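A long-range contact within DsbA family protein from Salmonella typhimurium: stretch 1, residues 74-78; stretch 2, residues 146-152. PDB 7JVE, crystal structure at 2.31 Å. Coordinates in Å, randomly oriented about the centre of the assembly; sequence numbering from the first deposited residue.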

# COMPACT_ATOMS: atom_id res chain seq x y z
N SER A 74 12.47 12.20 32.32
CA SER A 74 11.78 12.55 31.08
C SER A 74 10.75 13.63 31.35
O SER A 74 10.09 13.62 32.39
CB SER A 74 11.09 11.33 30.48
OG SER A 74 12.04 10.33 30.17
N PRO A 75 10.58 14.59 30.46
CA PRO A 75 9.53 15.59 30.68
C PRO A 75 8.18 14.90 30.80
O PRO A 75 7.88 13.94 30.08
CB PRO A 75 9.60 16.50 29.44
CG PRO A 75 10.92 16.18 28.79
CD PRO A 75 11.30 14.78 29.19
N SER A 76 7.35 15.39 31.71
CA SER A 76 5.99 14.88 31.84
C SER A 76 5.06 16.00 32.29
O SER A 76 5.50 17.06 32.72
CB SER A 76 5.91 13.71 32.81
OG SER A 76 6.21 14.12 34.13
N VAL A 77 3.76 15.76 32.11
CA VAL A 77 2.71 16.53 32.75
C VAL A 77 1.80 15.53 33.46
O VAL A 77 1.84 14.33 33.20
CB VAL A 77 1.90 17.38 31.75
CG1 VAL A 77 2.80 18.44 31.10
CG2 VAL A 77 1.21 16.47 30.71
N GLY A 78 0.95 16.06 34.34
CA GLY A 78 0.17 15.23 35.21
C GLY A 78 0.93 14.91 36.48
O GLY A 78 2.14 15.14 36.58
N GLY A 146 8.80 24.20 33.72
CA GLY A 146 7.85 23.19 34.13
C GLY A 146 7.15 22.51 32.96
O GLY A 146 7.32 22.86 31.79
N GLY A 147 6.32 21.53 33.34
CA GLY A 147 5.74 20.63 32.36
C GLY A 147 4.75 21.30 31.42
O GLY A 147 4.76 21.05 30.21
N ALA A 148 3.84 22.12 31.97
CA ALA A 148 2.85 22.79 31.14
C ALA A 148 3.54 23.63 30.07
O ALA A 148 3.10 23.65 28.92
CB ALA A 148 1.93 23.67 31.99
N LYS A 149 4.65 24.28 30.43
CA LYS A 149 5.37 25.13 29.49
C LYS A 149 6.18 24.29 28.49
O LYS A 149 6.23 24.62 27.30
CB LYS A 149 6.26 26.11 30.27
CG LYS A 149 7.12 27.04 29.45
CD LYS A 149 6.37 27.68 28.31
CE LYS A 149 5.60 28.86 28.74
NZ LYS A 149 4.83 29.42 27.59
N TYR A 150 6.77 23.18 28.95
CA TYR A 150 7.32 22.22 28.00
C TYR A 150 6.27 21.81 26.96
O TYR A 150 6.58 21.68 25.77
CB TYR A 150 7.85 20.98 28.73
CG TYR A 150 8.18 19.87 27.77
CD1 TYR A 150 9.44 19.77 27.18
CD2 TYR A 150 7.19 18.94 27.40
CE1 TYR A 150 9.74 18.75 26.26
CE2 TYR A 150 7.45 17.94 26.47
CZ TYR A 150 8.72 17.85 25.90
OH TYR A 150 8.97 16.84 25.00
N LEU A 151 5.03 21.61 27.40
CA LEU A 151 3.99 21.19 26.47
C LEU A 151 3.68 22.29 25.45
O LEU A 151 3.45 21.98 24.27
CB LEU A 151 2.75 20.74 27.25
CG LEU A 151 1.51 20.20 26.51
CD1 LEU A 151 1.84 19.11 25.48
CD2 LEU A 151 0.50 19.68 27.53
N ASP A 152 3.70 23.58 25.87
CA ASP A 152 3.57 24.68 24.90
C ASP A 152 4.68 24.65 23.87
O ASP A 152 4.45 24.84 22.68
CB ASP A 152 3.58 26.08 25.55
CG ASP A 152 2.44 26.29 26.51
OD1 ASP A 152 2.66 26.94 27.56
OD2 ASP A 152 1.34 25.77 26.23

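What does Val 77 do at the centre of this contact? It has the largest area covered by the opposing stretch, 60 Å², and it lies in a short strand, with its CA-to-CB bond directed toward the helix that begins at Gly 147. With chi1 in the m well, its CG1 methyl settles against the first turn of that helix. CG1 of Val 77 is 3.4 Å from the carbonyl O of Gly 147 and 3.9 Å from the backbone N of Ala 148, so the methyl packs largely on main chain. The same carbonyl O of Gly 147 accepts the helical hydrogen bond from the N of Leu 151, at 2.9 Å; the methyl therefore rests beside an oxygen whose polar needs are already met within the helix. One turn on, CG1 of Val 77 reaches CD2 of Leu 151 at 4.4 Å, a looser apolar contact that extends the valine's packing to a buried side chain.

How does Pro 75 meet the helix? It lies two residues before Val 77, and its CA-to-CB bond also points toward the other stretch, whereas that of Ser 76, between them, points away. The proline ring lies over one face of the Tyr 150 ring. CB of Pro 75 is 3.7 Å from the centroid of the Tyr 150 ring and only 3° off the ring normal, almost directly above the middle of the face. This is a CH-pi interaction, in which the slightly polarised C-H groups of proline meet the electron-rich face of an aromatic ring. The closest pair of atoms between the two residues is CG of Pro 75 and CE1 of Tyr 150, at 3.8 Å, so apolar packing accompanies the CH-pi contact. The tyrosine, with chi1 in the t well, is buried, and its OH is hydrogen-bonded elsewhere in the structure.

Why can the strand come so close to the start of the helix? The CA atoms of Val 77 and Gly 147 are 5.1 Å apart, the nearest such pair across the contact, and Gly 147 has no side chain to hold the backbones apart. A CB modelled in ideal geometry on Gly 147 would point toward the strand, lying 2.5 Å from the O of Ser 76, a clash, and 3.2 Å from CG1 of Val 77, which is tight. In its absence, the CA of Gly 147 approaches the O of Ser 76 to 3.6 Å, in a CA-H...O contact with an angle of 134° at the hydrogen.

What, then, holds the two stretches together? No hydrogen bond or salt bridge passes between them, and the interface is modest, burying 227 Å² with both sides summed. Its contacts are close packing, the CH-pi interaction and the CA-H...O approach. Within the helical stretch, NZ of Lys 149 and OD1 of Asp 152 form a salt bridge at 3.3 Å, weak as a hydrogen bond, and neither side chain comes within 8 Å of the other stretch.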